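Local coordinates for ribokinase (Giardia lamblia, PDB 6WHJ), which probably phosphorylates D-ribose at O-5 using ATP and magnesium, yielding D-ribose 5-phosphate for nucleotide synthesis and the pentose phosphate pathway, at residues R170-P175 / T191-P196; L233-F238 / N299-I304. All coordinates share one frame; numbering follows the deposited sequence.

Contact 1: R170-P175 / T191-P196; sequences RFVFNP and TDIFCP
V172 and I193 sit side by side in two parallel strands, 4.8 Å between their CA atoms, and the ladder runs I193 N to F171 O, F173 N to I193 O (3.0 Å) and C195 N to F173 O. F171 O is gripped twice, since D192 N reaches the same oxygen on a lone pair in the carbonyl plane. In return D192 OD1, using the lone pair turned away from OD2, accepts F171 N at 2.6 Å, with an N-H...O angle of 167°. A chi1 of -61° sets D192 CG beside its own backbone N; the D192 side chain crosses that of R170 at about a right angle, CG 3.6 Å from R170 CD. K163 and K234 form salt bridges with this carboxylate. The pairing belongs to a beta-alpha-beta unit, in which helix 184-188 links neighbouring strands of the central sheet of the PfkB fold. On the face where that helix packs, the F173 and F194 rings lie side by side, planes 32° apart, F173 CD2 at the edge of the F194 ring. P175 CG continues the apolar row, 3.5 Å from F194 CZ. On the opposite face, where V172 and I193 point, V172 CG1 meets C195 SG at 3.8 Å. Past the strand ends N174 ND2 donates to C195 O, 2.9 Å, near K44 and D274, two of the residues predicted to bind substrate.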
ATOM      1  N   ARG B 170     -10.525 -34.550   7.275  1.00 29.74           N
ATOM      2  CA  ARG B 170     -11.378 -33.836   6.337  1.00 29.11           C
ATOM      3  C   ARG B 170     -10.642 -32.598   5.837  1.00 25.57           C
ATOM      4  O   ARG B 170      -9.976 -31.908   6.616  1.00 21.87           O
ATOM      5  CB  ARG B 170     -12.701 -33.425   6.986  1.00 27.90           C
ATOM      6  CG  ARG B 170     -13.584 -34.591   7.323  1.00 31.59           C
ATOM      7  CD  ARG B 170     -14.107 -35.342   6.131  1.00 32.89           C
ATOM      8  NE  ARG B 170     -14.959 -36.436   6.593  1.00 38.50           N
ATOM      9  CZ  ARG B 170     -14.523 -37.661   6.876  1.00 43.39           C
ATOM     10  NH1 ARG B 170     -13.241 -37.972   6.713  1.00 42.23           N
ATOM     11  NH2 ARG B 170     -15.373 -38.583   7.314  1.00 43.03           N
ATOM     12  N   PHE B 171     -10.745 -32.332   4.539  1.00 25.82           N
ATOM     13  CA  PHE B 171     -10.133 -31.165   3.906  1.00 24.42           C
ATOM     14  C   PHE B 171     -11.195 -30.072   3.751  1.00 26.47           C
ATOM     15  O   PHE B 171     -12.175 -30.245   3.016  1.00 20.58           O
ATOM     16  CB  PHE B 171      -9.534 -31.569   2.561  1.00 26.18           C
ATOM     17  CG  PHE B 171      -8.882 -30.446   1.787  1.00 26.87           C
ATOM     18  CD1 PHE B 171      -8.463 -29.281   2.410  1.00 26.70           C
ATOM     19  CD2 PHE B 171      -8.646 -30.592   0.422  1.00 26.52           C
ATOM     20  CE1 PHE B 171      -7.851 -28.269   1.682  1.00 24.15           C
ATOM     21  CE2 PHE B 171      -8.034 -29.593  -0.306  1.00 27.53           C
ATOM     22  CZ  PHE B 171      -7.637 -28.426   0.326  1.00 25.99           C
ATOM     23  N   VAL B 172     -11.000 -28.956   4.456  1.00 25.79           N
ATOM     24  CA  VAL B 172     -11.834 -27.766   4.337  1.00 25.88           C
ATOM     25  C   VAL B 172     -11.091 -26.758   3.468  1.00 23.62           C
ATOM     26  O   VAL B 172      -9.997 -26.305   3.831  1.00 20.86           O
ATOM     27  CB  VAL B 172     -12.160 -27.158   5.709  1.00 27.24           C
ATOM     28  CG1 VAL B 172     -13.085 -25.923   5.545  1.00 18.59           C
ATOM     29  CG2 VAL B 172     -12.766 -28.215   6.638  1.00 23.56           C
ATOM     30  N   PHE B 173     -11.684 -26.408   2.324  1.00 22.31           N
ATOM     31  CA  PHE B 173     -11.098 -25.475   1.371  1.00 20.82           C
ATOM     32  C   PHE B 173     -11.936 -24.203   1.308  1.00 21.65           C
ATOM     33  O   PHE B 173     -13.105 -24.239   0.911  1.00 22.89           O
ATOM     34  CB  PHE B 173     -10.973 -26.127  -0.008  1.00 21.45           C
ATOM     35  CG  PHE B 173     -10.385 -25.223  -1.069  1.00 22.38           C
ATOM     36  CD1 PHE B 173      -9.263 -24.453  -0.812  1.00 24.11           C
ATOM     37  CD2 PHE B 173     -10.932 -25.186  -2.343  1.00 22.41           C
ATOM     38  CE1 PHE B 173      -8.720 -23.628  -1.793  1.00 22.05           C
ATOM     39  CE2 PHE B 173     -10.395 -24.374  -3.324  1.00 24.46           C
ATOM     40  CZ  PHE B 173      -9.278 -23.591  -3.046  1.00 23.23           C
ATOM     41  N   ASN B 174     -11.328 -23.073   1.685  1.00 23.90           N
ATOM     42  CA  ASN B 174     -11.941 -21.756   1.574  1.00 24.40           C
ATOM     43  C   ASN B 174     -11.326 -21.023   0.389  1.00 23.64           C
ATOM     44  O   ASN B 174     -10.213 -20.493   0.508  1.00 27.29           O
ATOM     45  CB  ASN B 174     -11.734 -20.964   2.869  1.00 25.63           C
ATOM     46  CG  ASN B 174     -12.144 -19.517   2.746  1.00 24.51           C
ATOM     47  OD1 ASN B 174     -11.471 -18.631   3.267  1.00 26.94           O
ATOM     48  ND2 ASN B 174     -13.236 -19.264   2.037  1.00 27.14           N
ATOM     49  N   PRO B 175     -12.004 -20.934  -0.766  1.00 25.72           N
ATOM     50  CA  PRO B 175     -11.356 -20.442  -2.001  1.00 24.02           C
ATOM     51  C   PRO B 175     -11.208 -18.920  -2.048  1.00 26.29           C
ATOM     52  O   PRO B 175     -11.739 -18.250  -2.936  1.00 26.46           O
ATOM     53  CB  PRO B 175     -12.307 -20.959  -3.087  1.00 21.35           C
ATOM     54  CG  PRO B 175     -13.651 -20.857  -2.426  1.00 25.24           C
ATOM     55  CD  PRO B 175     -13.425 -21.256  -0.988  1.00 25.31           C
ATOM     56  N   THR B 191     -11.245 -32.090  -1.783  1.00 27.82           N
ATOM     57  CA  THR B 191     -11.951 -31.266  -0.819  1.00 24.66           C
ATOM     58  C   THR B 191     -13.136 -32.038  -0.260  1.00 27.73           C
ATOM     59  O   THR B 191     -13.887 -32.688  -1.002  1.00 23.81           O
ATOM     60  CB  THR B 191     -12.441 -29.977  -1.472  1.00 26.47           C
ATOM     61  OG1 THR B 191     -11.317 -29.174  -1.855  1.00 25.33           O
ATOM     62  CG2 THR B 191     -13.338 -29.185  -0.510  1.00 22.06           C
ATOM     63  N   ASP B 192     -13.297 -31.979   1.055  1.00 27.14           N
ATOM     64  CA  ASP B 192     -14.455 -32.572   1.693  1.00 25.41           C
ATOM     65  C   ASP B 192     -15.549 -31.549   1.944  1.00 24.62           C
ATOM     66  O   ASP B 192     -16.728 -31.856   1.751  1.00 26.28           O
ATOM     67  CB  ASP B 192     -14.042 -33.238   3.007  1.00 28.53           C
ATOM     68  CG  ASP B 192     -13.031 -34.355   2.794  1.00 28.93           C
ATOM     69  OD1 ASP B 192     -11.843 -34.186   3.165  1.00 26.95           O
ATOM     70  OD2 ASP B 192     -13.428 -35.392   2.231  1.00 29.13           O
ATOM     71  N   ILE B 193     -15.176 -30.345   2.375  1.00 21.95           N
ATOM     72  CA  ILE B 193     -16.100 -29.251   2.657  1.00 22.28           C
ATOM     73  C   ILE B 193     -15.594 -27.988   1.973  1.00 25.00           C
ATOM     74  O   ILE B 193     -14.500 -27.505   2.289  1.00 21.96           O
ATOM     75  CB  ILE B 193     -16.264 -29.019   4.166  1.00 24.07           C
ATOM     76  CG1 ILE B 193     -16.792 -30.290   4.843  1.00 23.00           C
ATOM     77  CG2 ILE B 193     -17.145 -27.791   4.428  1.00 24.03           C
ATOM     78  CD1 ILE B 193     -16.742 -30.259   6.343  1.00 23.95           C
ATOM     79  N   PHE B 194     -16.401 -27.440   1.065  1.00 25.42           N
ATOM     80  CA  PHE B 194     -16.046 -26.279   0.261  1.00 22.12           C
ATOM     81  C   PHE B 194     -16.796 -25.065   0.801  1.00 26.85           C
ATOM     82  O   PHE B 194     -18.014 -25.138   1.028  1.00 25.26           O
ATOM     83  CB  PHE B 194     -16.397 -26.555  -1.205  1.00 25.78           C
ATOM     84  CG  PHE B 194     -15.854 -25.549  -2.185  1.00 26.56           C
ATOM     85  CD1 PHE B 194     -14.500 -25.236  -2.215  1.00 25.53           C
ATOM     86  CD2 PHE B 194     -16.686 -24.970  -3.122  1.00 24.94           C
ATOM     87  CE1 PHE B 194     -13.998 -24.336  -3.129  1.00 23.05           C
ATOM     88  CE2 PHE B 194     -16.189 -24.063  -4.039  1.00 28.21           C
ATOM     89  CZ  PHE B 194     -14.841 -23.748  -4.042  1.00 28.40           C
ATOM     90  N   CYS B 195     -16.078 -23.957   1.021  1.00 23.82           N
ATOM     91  CA  CYS B 195     -16.625 -22.783   1.715  1.00 23.09           C
ATOM     92  C   CYS B 195     -16.454 -21.518   0.882  1.00 26.52           C
ATOM     93  O   CYS B 195     -15.673 -20.624   1.235  1.00 25.32           O
ATOM     94  CB  CYS B 195     -15.952 -22.595   3.073  1.00 22.25           C
ATOM     95  SG  CYS B 195     -16.071 -24.028   4.125  1.00 32.08           S
ATOM     96  N   PRO B 196     -17.185 -21.392  -0.216  1.00 22.99           N
ATOM     97  CA  PRO B 196     -17.140 -20.156  -0.985  1.00 25.73           C
ATOM     98  C   PRO B 196     -18.137 -19.142  -0.446  1.00 30.89           C
ATOM     99  O   PRO B 196     -19.118 -19.482   0.220  1.00 28.15           O
ATOM    100  CB  PRO B 196     -17.556 -20.626  -2.385  1.00 27.95           C
ATOM    101  CG  PRO B 196     -18.566 -21.664  -2.096  1.00 26.47           C
ATOM    102  CD  PRO B 196     -18.073 -22.382  -0.852  1.00 24.77           C
TER

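Contact 2: L233-F238 / N299-I304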
ATOM      1  N   LEU B 233     -16.151 -34.476  -2.345  1.00 28.16           N
ATOM      2  CA  LEU B 233     -16.924 -33.328  -1.862  1.00 26.31           C
ATOM      3  C   LEU B 233     -18.255 -33.767  -1.272  1.00 27.52           C
ATOM      4  O   LEU B 233     -19.061 -34.421  -1.940  1.00 31.35           O
ATOM      5  CB  LEU B 233     -17.151 -32.307  -2.978  1.00 29.41           C
ATOM      6  CG  LEU B 233     -17.901 -31.020  -2.581  1.00 28.58           C
ATOM      7  CD1 LEU B 233     -17.196 -30.218  -1.509  1.00 26.15           C
ATOM      8  CD2 LEU B 233     -18.151 -30.147  -3.800  1.00 30.04           C
ATOM      9  N   LYS B 234     -18.496 -33.369  -0.024  1.00 27.76           N
ATOM     10  CA  LYS B 234     -19.687 -33.774   0.708  1.00 31.92           C
ATOM     11  C   LYS B 234     -20.616 -32.618   1.040  1.00 31.24           C
ATOM     12  O   LYS B 234     -21.831 -32.819   1.117  1.00 31.31           O
ATOM     13  CB  LYS B 234     -19.290 -34.479   2.012  1.00 29.96           C
ATOM     14  CG  LYS B 234     -18.578 -35.798   1.791  1.00 33.41           C
ATOM     15  CD  LYS B 234     -17.746 -36.184   3.008  1.00 33.58           C
ATOM     16  CE  LYS B 234     -16.848 -37.368   2.681  1.00 40.76           C
ATOM     17  NZ  LYS B 234     -15.631 -36.924   1.942  1.00 31.21           N
ATOM     18  N   PHE B 235     -20.070 -31.422   1.263  1.00 26.74           N
ATOM     19  CA  PHE B 235     -20.864 -30.259   1.623  1.00 27.87           C
ATOM     20  C   PHE B 235     -20.244 -29.017   1.013  1.00 25.47           C
ATOM     21  O   PHE B 235     -19.019 -28.880   0.977  1.00 26.04           O
ATOM     22  CB  PHE B 235     -20.958 -30.084   3.142  1.00 28.11           C
ATOM     23  CG  PHE B 235     -21.653 -31.212   3.833  1.00 31.09           C
ATOM     24  CD1 PHE B 235     -20.925 -32.215   4.452  1.00 29.42           C
ATOM     25  CD2 PHE B 235     -23.039 -31.277   3.855  1.00 27.72           C
ATOM     26  CE1 PHE B 235     -21.559 -33.251   5.083  1.00 31.60           C
ATOM     27  CE2 PHE B 235     -23.678 -32.315   4.481  1.00 31.83           C
ATOM     28  CZ  PHE B 235     -22.938 -33.309   5.099  1.00 33.32           C
ATOM     29  N   VAL B 236     -21.098 -28.111   0.559  1.00 26.18           N
ATOM     30  CA  VAL B 236     -20.703 -26.758   0.198  1.00 26.93           C
ATOM     31  C   VAL B 236     -21.342 -25.844   1.225  1.00 28.11           C
ATOM     32  O   VAL B 236     -22.569 -25.837   1.378  1.00 28.98           O
ATOM     33  CB  VAL B 236     -21.153 -26.385  -1.222  1.00 25.65           C
ATOM     34  CG1 VAL B 236     -20.733 -24.958  -1.547  1.00 23.56           C
ATOM     35  CG2 VAL B 236     -20.591 -27.365  -2.233  1.00 26.46           C
ATOM     36  N   LEU B 237     -20.513 -25.100   1.951  1.00 28.63           N
ATOM     37  CA  LEU B 237     -20.986 -24.090   2.893  1.00 30.00           C
ATOM     38  C   LEU B 237     -20.888 -22.750   2.176  1.00 28.68           C
ATOM     39  O   LEU B 237     -19.800 -22.178   2.063  1.00 28.31           O
ATOM     40  CB  LEU B 237     -20.135 -24.095   4.157  1.00 28.99           C
ATOM     41  CG  LEU B 237     -20.661 -23.488   5.465  1.00 32.64           C
ATOM     42  CD1 LEU B 237     -19.716 -23.876   6.616  1.00 27.66           C
ATOM     43  CD2 LEU B 237     -20.873 -21.994   5.402  1.00 28.98           C
ATOM     44  N   PHE B 238     -22.026 -22.228   1.722  1.00 28.33           N
ATOM     45  CA  PHE B 238     -22.060 -20.911   1.090  1.00 29.21           C
ATOM     46  C   PHE B 238     -22.060 -19.848   2.175  1.00 27.36           C
ATOM     47  O   PHE B 238     -22.902 -19.877   3.076  1.00 26.14           O
ATOM     48  CB  PHE B 238     -23.300 -20.740   0.222  1.00 30.80           C
ATOM     49  CG  PHE B 238     -23.298 -21.559  -1.025  1.00 28.98           C
ATOM     50  CD1 PHE B 238     -22.682 -21.091  -2.169  1.00 27.55           C
ATOM     51  CD2 PHE B 238     -23.951 -22.786  -1.068  1.00 27.56           C
ATOM     52  CE1 PHE B 238     -22.696 -21.843  -3.330  1.00 32.18           C
ATOM     53  CE2 PHE B 238     -23.967 -23.538  -2.222  1.00 28.75           C
ATOM     54  CZ  PHE B 238     -23.336 -23.069  -3.357  1.00 28.59           C
ATOM     55  N   ASN B 299     -20.054 -36.366   8.414  1.00 41.79           N
ATOM     56  CA  ASN B 299     -20.810 -36.661   7.205  1.00 40.70           C
ATOM     57  C   ASN B 299     -22.294 -36.324   7.341  1.00 41.01           C
ATOM     58  O   ASN B 299     -23.046 -36.518   6.384  1.00 41.38           O
ATOM     59  CB  ASN B 299     -20.666 -38.138   6.839  1.00 41.97           C
ATOM     60  CG  ASN B 299     -19.240 -38.526   6.491  1.00 45.98           C
ATOM     61  OD1 ASN B 299     -18.406 -37.682   6.142  1.00 41.82           O
ATOM     62  ND2 ASN B 299     -18.948 -39.820   6.598  1.00 47.95           N
ATOM     63  N   ASP B 300     -22.727 -35.854   8.514  1.00 37.10           N
ATOM     64  CA  ASP B 300     -24.113 -35.511   8.814  1.00 35.89           C
ATOM     65  C   ASP B 300     -24.326 -34.012   8.630  1.00 36.39           C
ATOM     66  O   ASP B 300     -23.556 -33.203   9.158  1.00 36.08           O
ATOM     67  CB  ASP B 300     -24.463 -35.930  10.246  1.00 35.28           C
ATOM     68  CG  ASP B 300     -25.910 -35.597  10.643  1.00 44.82           C
ATOM     69  OD1 ASP B 300     -26.659 -34.996   9.839  1.00 46.61           O
ATOM     70  OD2 ASP B 300     -26.300 -35.920  11.791  1.00 48.78           O
ATOM     71  N   ILE B 301     -25.374 -33.643   7.883  1.00 35.16           N
ATOM     72  CA  ILE B 301     -25.573 -32.228   7.572  1.00 34.45           C
ATOM     73  C   ILE B 301     -25.974 -31.451   8.818  1.00 32.71           C
ATOM     74  O   ILE B 301     -25.686 -30.256   8.924  1.00 34.66           O
ATOM     75  CB  ILE B 301     -26.601 -32.037   6.444  1.00 32.40           C
ATOM     76  CG1 ILE B 301     -26.496 -30.616   5.889  1.00 32.51           C
ATOM     77  CG2 ILE B 301     -28.005 -32.272   6.959  1.00 33.99           C
ATOM     78  CD1 ILE B 301     -27.461 -30.317   4.777  1.00 32.17           C
ATOM     79  N   ASP B 302     -26.612 -32.099   9.791  1.00 35.71           N
ATOM     80  CA  ASP B 302     -26.958 -31.370  11.006  1.00 38.71           C
ATOM     81  C   ASP B 302     -25.729 -31.097  11.872  1.00 37.62           C
ATOM     82  O   ASP B 302     -25.662 -30.050  12.531  1.00 33.43           O
ATOM     83  CB  ASP B 302     -28.036 -32.121  11.785  1.00 31.46           C
ATOM     84  CG  ASP B 302     -29.377 -32.074  11.088  1.00 37.78           C
ATOM     85  OD1 ASP B 302     -29.979 -33.148  10.847  1.00 42.73           O
ATOM     86  OD2 ASP B 302     -29.817 -30.951  10.747  1.00 38.14           O
ATOM     87  N   THR B 303     -24.746 -32.011  11.866  1.00 33.91           N
ATOM     88  CA  THR B 303     -23.478 -31.743  12.538  1.00 31.76           C
ATOM     89  C   THR B 303     -22.769 -30.565  11.891  1.00 31.60           C
ATOM     90  O   THR B 303     -22.222 -29.704  12.586  1.00 31.49           O
ATOM     91  CB  THR B 303     -22.580 -32.982  12.511  1.00 40.31           C
ATOM     92  OG1 THR B 303     -23.243 -34.088  13.145  1.00 38.70           O
ATOM     93  CG2 THR B 303     -21.262 -32.698  13.235  1.00 38.49           C
ATOM     94  N   ILE B 304     -22.764 -30.520  10.554  1.00 35.14           N
ATOM     95  CA  ILE B 304     -22.204 -29.380   9.837  1.00 32.60           C
ATOM     96  C   ILE B 304     -22.964 -28.116  10.202  1.00 31.76           C
ATOM     97  O   ILE B 304     -22.374 -27.038  10.353  1.00 26.98           O
ATOM     98  CB  ILE B 304     -22.228 -29.637   8.317  1.00 32.62           C
ATOM     99  CG1 ILE B 304     -21.588 -30.992   8.002  1.00 33.34           C
ATOM    100  CG2 ILE B 304     -21.565 -28.491   7.549  1.00 26.75           C
ATOM    101  CD1 ILE B 304     -20.135 -31.099   8.421  1.00 31.54           C
TER
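The start of helix 301-318 packs against the strand 235-239 of the central sheet through one aromatic side chain, F235, which fits against the helix's first turn. I304 CG1 lies over one face of the ring, 3.8 Å from its centroid and 16° off the normal, a CH-pi contact displaced toward the rim at CE1 and CD1. I301 meets the CE2 side of the ring obliquely, its CB 3.5 Å from F235 CE2 and CG1 close behind. At the tip, F235 CZ comes to 3.5 Å from N299 O, which lies at the ring edge, near its plane. The CA-CB bond of F235 heads toward 299-304, and chi1 of -63° places CG beside the backbone N, from where the ring extends to the helix start. D300 is the N-cap of the helix: its OD1 accepts D302 N at 2.9 Å, the donor lying well above the carboxylate plane, while I304 N bonds back to D300 O. Nearer the solvent, the aliphatic part of K234 passes N299 obliquely, CD 3.5 Å from N299 OD1; the ammonium goes on to a salt bridge with D192 and a bond to S232 O. Strand 245-249 flanks the contact, with I247 touching both I301 and I304 and Q249 touching F235, while helix 272-287 also packs here, L284 on I304 and L287 on T303.

Contact 1 is wholly buried near the middle of the chain, whereas contact 2 lies farther out and is only partly buried: of its touching residues, K234, N299 and D300 are partly exposed. Both reach the same sheet, because strands 193-194 and 235-239 are neighbours in it: F194 O and L237 N are 2.7 Å apart, a probable hydrogen bond. Strand to strand, 170-175 and 191-196 join a backbone ladder, polar side chains and packed rings; strand to helix, 233-238 and 299-304 meet almost entirely through an aromatic ring and aliphatic groups. The D192-K234 salt bridge is a shared link, and R170 NH2 makes a weak hydrogen bond to N299 OD1.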